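Local coordinates for variant surface glycoprotein MITat 1.13 (Trypanosoma brucei, PDB 6Z8H) that probably forms, with its many copies, the dense coat on the parasite surface and helps it evade the host immune response by antigenic variation, at residues P86-I94 and S282-V290. Numbering follows the deposited sequence.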
ATOM      1  N   PRO A  86     -14.723   6.123 -35.587  1.00 22.89           N
ATOM      2  CA  PRO A  86     -13.259   5.960 -35.625  1.00 22.35           C
ATOM      3  C   PRO A  86     -12.593   6.035 -34.263  1.00 23.35           C
ATOM      4  O   PRO A  86     -11.409   5.703 -34.166  1.00 24.29           O
ATOM      5  CB  PRO A  86     -12.786   7.119 -36.522  1.00 24.39           C
ATOM      6  CG  PRO A  86     -14.000   7.422 -37.387  1.00 25.78           C
ATOM      7  CD  PRO A  86     -15.174   7.220 -36.464  1.00 24.97           C
ATOM      8  N   LEU A  87     -13.311   6.483 -33.246  1.00 23.42           N
ATOM      9  CA  LEU A  87     -12.761   6.551 -31.905  1.00 23.51           C
ATOM     10  C   LEU A  87     -12.910   5.249 -31.150  1.00 22.93           C
ATOM     11  O   LEU A  87     -12.195   5.042 -30.156  1.00 23.14           O
ATOM     12  CB  LEU A  87     -13.458   7.686 -31.167  1.00 24.12           C
ATOM     13  CG  LEU A  87     -13.461   9.056 -31.853  1.00 23.84           C
ATOM     14  CD1 LEU A  87     -14.332  10.068 -31.045  1.00 25.50           C
ATOM     15  CD2 LEU A  87     -12.071   9.617 -32.119  1.00 24.98           C
ATOM     16  N   LEU A  88     -13.812   4.362 -31.558  1.00 22.52           N
ATOM     17  CA  LEU A  88     -14.177   3.270 -30.658  1.00 21.51           C
ATOM     18  C   LEU A  88     -13.087   2.213 -30.518  1.00 21.85           C
ATOM     19  O   LEU A  88     -12.741   1.824 -29.404  1.00 22.90           O
ATOM     20  CB  LEU A  88     -15.463   2.608 -31.145  1.00 21.08           C
ATOM     21  CG  LEU A  88     -16.752   3.353 -30.822  1.00 22.83           C
ATOM     22  CD1 LEU A  88     -17.930   2.810 -31.649  1.00 23.86           C
ATOM     23  CD2 LEU A  88     -17.124   3.221 -29.399  1.00 25.85           C
ATOM     24  N   GLY A  89     -12.548   1.714 -31.618  1.00 22.59           N
ATOM     25  CA  GLY A  89     -11.528   0.682 -31.551  1.00 23.64           C
ATOM     26  C   GLY A  89     -10.260   1.211 -30.903  1.00 23.77           C
ATOM     27  O   GLY A  89      -9.656   0.559 -30.045  1.00 22.46           O
ATOM     28  N   ALA A  90      -9.881   2.427 -31.270  1.00 24.96           N
ATOM     29  CA  ALA A  90      -8.697   3.057 -30.703  1.00 24.33           C
ATOM     30  C   ALA A  90      -8.877   3.269 -29.204  1.00 23.46           C
ATOM     31  O   ALA A  90      -7.929   3.103 -28.417  1.00 23.97           O
ATOM     32  CB  ALA A  90      -8.420   4.375 -31.452  1.00 25.12           C
ATOM     33  N   ALA A  91     -10.058   3.724 -28.796  1.00 22.73           N
ATOM     34  CA  ALA A  91     -10.336   3.898 -27.367  1.00 23.47           C
ATOM     35  C   ALA A  91     -10.292   2.569 -26.618  1.00 23.30           C
ATOM     36  O   ALA A  91      -9.798   2.502 -25.486  1.00 22.34           O
ATOM     37  CB  ALA A  91     -11.660   4.638 -27.172  1.00 23.15           C
ATOM     38  N   ALA A  92     -10.830   1.502 -27.188  1.00 22.53           N
ATOM     39  CA  ALA A  92     -10.720   0.195 -26.539  1.00 22.09           C
ATOM     40  C   ALA A  92      -9.258  -0.230 -26.378  1.00 22.20           C
ATOM     41  O   ALA A  92      -8.895  -0.850 -25.374  1.00 22.20           O
ATOM     42  CB  ALA A  92     -11.531  -0.833 -27.340  1.00 21.83           C
ATOM     43  N   ASP A  93      -8.433   0.049 -27.386  1.00 22.66           N
ATOM     44  CA  ASP A  93      -7.003  -0.228 -27.303  1.00 23.95           C
ATOM     45  C   ASP A  93      -6.379   0.549 -26.147  1.00 23.36           C
ATOM     46  O   ASP A  93      -5.646  -0.020 -25.327  1.00 24.07           O
ATOM     47  CB  ASP A  93      -6.331   0.158 -28.617  1.00 25.24           C
ATOM     48  CG  ASP A  93      -6.472  -0.890 -29.668  1.00 28.99           C
ATOM     49  OD1 ASP A  93      -6.769  -2.047 -29.318  1.00 30.67           O
ATOM     50  OD2 ASP A  93      -6.260  -0.546 -30.852  1.00 29.01           O
ATOM     51  N   ILE A  94      -6.659   1.853 -26.071  1.00 22.90           N
ATOM     52  CA  ILE A  94      -6.101   2.677 -25.001  1.00 21.83           C
ATOM     53  C   ILE A  94      -6.509   2.149 -23.630  1.00 21.09           C
ATOM     54  O   ILE A  94      -5.683   2.006 -22.721  1.00 22.70           O
ATOM     55  CB  ILE A  94      -6.513   4.145 -25.199  1.00 22.20           C
ATOM     56  CG1 ILE A  94      -5.813   4.724 -26.441  1.00 23.14           C
ATOM     57  CG2 ILE A  94      -6.109   4.947 -23.934  1.00 22.77           C
ATOM     58  CD1 ILE A  94      -6.442   6.011 -26.946  1.00 25.06           C
ATOM     59  N   SER A 282      -1.820   7.243 -20.938  1.00 26.90           N
ATOM     60  CA  SER A 282      -2.493   7.699 -22.146  1.00 26.87           C
ATOM     61  C   SER A 282      -3.980   7.869 -21.868  1.00 26.39           C
ATOM     62  O   SER A 282      -4.572   7.089 -21.113  1.00 28.04           O
ATOM     63  CB  SER A 282      -2.306   6.676 -23.263  1.00 28.77           C
ATOM     64  OG  SER A 282      -0.946   6.587 -23.635  1.00 31.53           O
ATOM     65  N   LEU A 283      -4.574   8.888 -22.487  1.00 26.23           N
ATOM     66  CA  LEU A 283      -5.973   9.235 -22.292  1.00 25.88           C
ATOM     67  C   LEU A 283      -6.718   9.220 -23.619  1.00 25.52           C
ATOM     68  O   LEU A 283      -6.246   9.773 -24.621  1.00 26.27           O
ATOM     69  CB  LEU A 283      -6.142  10.610 -21.659  1.00 26.88           C
ATOM     70  CG  LEU A 283      -5.820  10.785 -20.176  1.00 28.43           C
ATOM     71  CD1 LEU A 283      -5.912  12.272 -19.830  1.00 30.10           C
ATOM     72  CD2 LEU A 283      -6.738   9.984 -19.273  1.00 27.42           C
ATOM     73  N   ILE A 284      -7.900   8.593 -23.610  1.00 24.12           N
ATOM     74  CA  ILE A 284      -8.791   8.612 -24.762  1.00 23.70           C
ATOM     75  C   ILE A 284      -9.107  10.035 -25.187  1.00 24.96           C
ATOM     76  O   ILE A 284      -9.285  10.296 -26.378  1.00 25.67           O
ATOM     77  CB  ILE A 284     -10.066   7.824 -24.394  1.00 22.63           C
ATOM     78  CG1 ILE A 284      -9.762   6.332 -24.342  1.00 24.16           C
ATOM     79  CG2 ILE A 284     -11.190   8.085 -25.410  1.00 23.97           C
ATOM     80  CD1 ILE A 284     -10.812   5.497 -23.650  1.00 25.08           C
ATOM     81  N   THR A 285      -9.161  10.981 -24.250  1.00 25.71           N
ATOM     82  CA  THR A 285      -9.503  12.363 -24.573  1.00 27.32           C
ATOM     83  C   THR A 285      -8.323  13.140 -25.164  1.00 27.95           C
ATOM     84  O   THR A 285      -8.475  14.319 -25.486  1.00 28.85           O
ATOM     85  CB  THR A 285     -10.030  13.090 -23.330  1.00 28.58           C
ATOM     86  OG1 THR A 285      -9.074  12.934 -22.280  1.00 29.63           O
ATOM     87  CG2 THR A 285     -11.381  12.552 -22.883  1.00 29.71           C
ATOM     88  N   ASP A 286      -7.172  12.498 -25.337  1.00 27.94           N
ATOM     89  CA  ASP A 286      -6.008  13.078 -25.996  1.00 28.56           C
ATOM     90  C   ASP A 286      -6.006  12.642 -27.465  1.00 28.89           C
ATOM     91  O   ASP A 286      -5.742  11.475 -27.776  1.00 29.18           O
ATOM     92  CB  ASP A 286      -4.743  12.612 -25.281  1.00 29.36           C
ATOM     93  CG  ASP A 286      -3.486  13.101 -25.946  1.00 30.21           C
ATOM     94  OD1 ASP A 286      -3.585  13.887 -26.917  1.00 31.89           O
ATOM     95  OD2 ASP A 286      -2.389  12.691 -25.487  1.00 32.89           O
ATOM     96  N   PHE A 287      -6.238  13.592 -28.374  1.00 30.34           N
ATOM     97  CA  PHE A 287      -6.309  13.235 -29.794  1.00 30.54           C
ATOM     98  C   PHE A 287      -5.029  12.548 -30.256  1.00 30.85           C
ATOM     99  O   PHE A 287      -5.065  11.656 -31.102  1.00 31.83           O
ATOM    100  CB  PHE A 287      -6.608  14.460 -30.660  1.00 31.18           C
ATOM    101  CG  PHE A 287      -7.032  14.125 -32.071  1.00 32.15           C
ATOM    102  CD1 PHE A 287      -8.260  13.536 -32.315  1.00 32.14           C
ATOM    103  CD2 PHE A 287      -6.196  14.399 -33.145  1.00 32.86           C
ATOM    104  CE1 PHE A 287      -8.651  13.225 -33.591  1.00 34.60           C
ATOM    105  CE2 PHE A 287      -6.590  14.095 -34.443  1.00 33.96           C
ATOM    106  CZ  PHE A 287      -7.819  13.512 -34.655  1.00 34.26           C
ATOM    107  N   ASN A 288      -3.882  12.931 -29.705  1.00 32.39           N
ATOM    108  CA  ASN A 288      -2.636  12.303 -30.132  1.00 35.00           C
ATOM    109  C   ASN A 288      -2.578  10.825 -29.769  1.00 35.35           C
ATOM    110  O   ASN A 288      -1.860  10.060 -30.421  1.00 36.57           O
ATOM    111  CB  ASN A 288      -1.438  13.027 -29.518  1.00 36.78           C
ATOM    112  CG  ASN A 288      -1.230  14.418 -30.101  1.00 38.02           C
ATOM    113  OD1 ASN A 288      -1.533  14.685 -31.276  1.00 38.64           O
ATOM    114  ND2 ASN A 288      -0.710  15.315 -29.279  1.00 38.88           N
ATOM    115  N   ALA A 289      -3.328  10.398 -28.754  1.00 33.01           N
ATOM    116  CA  ALA A 289      -3.355   8.982 -28.426  1.00 33.08           C
ATOM    117  C   ALA A 289      -4.224   8.202 -29.401  1.00 33.75           C
ATOM    118  O   ALA A 289      -3.973   7.016 -29.641  1.00 37.16           O
ATOM    119  CB  ALA A 289      -3.913   8.783 -27.018  1.00 31.16           C
ATOM    120  N   VAL A 290      -5.251   8.838 -29.959  1.00 30.92           N
ATOM    121  CA  VAL A 290      -6.154   8.193 -30.909  1.00 32.07           C
ATOM    122  C   VAL A 290      -5.631   8.280 -32.335  1.00 34.46           C
ATOM    123  O   VAL A 290      -5.691   7.296 -33.081  1.00 34.37           O
ATOM    124  CB  VAL A 290      -7.542   8.849 -30.788  1.00 31.57           C
ATOM    125  CG1 VAL A 290      -8.412   8.402 -31.886  1.00 30.99           C
ATOM    126  CG2 VAL A 290      -8.153   8.541 -29.437  1.00 30.41           C
TER
HETATM  127  O   HOH W   1      -4.963   4.000 -29.605  1.00 35.74           O
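I94 inserts its branched side chain between the loop S282-I284 and the one-turn helix 287-291, its CD1 meeting A289 CB at 3.8 Å and V290 CG2 at 3.9 Å. This packs the short helix and the loop before it against the long helix 78-129, which with helix 34-75 builds the elongated coiled-coil core of the A-type VSG N-terminal domain. Both branches of I94 are used: CG2, anti to the backbone N, turns to the loop and touches I284 CG1, while CG1 carries CD1 to the helix. A beta-branched residue suits this place because it fills two directions at once. I284 answers by covering A91, its CD1 3.7 Å from A91 CB; the small methyl lets the loop come close, and A91 CA and I284 CA lie 5.6 Å apart. Toward the start of 86-94, V290 CG1 touches both L87 CD2 and A90 CB, and the L87 and V290 side chains cross at about a right angle. Y336 of helix 336-345 touches both. N62 of helix 34-75 holds the loop with two hydrogen bonds, ND2 to S282 O and OD1 from I284 N. Aspartate suits the N-cap at D286: OD1 accepts N288 N-H, which lacks a preceding turn, from 58° above the carboxylate plane. One water joins the two backbones, donating to A289 O at 3.2 Å and, weakly, to A90 O.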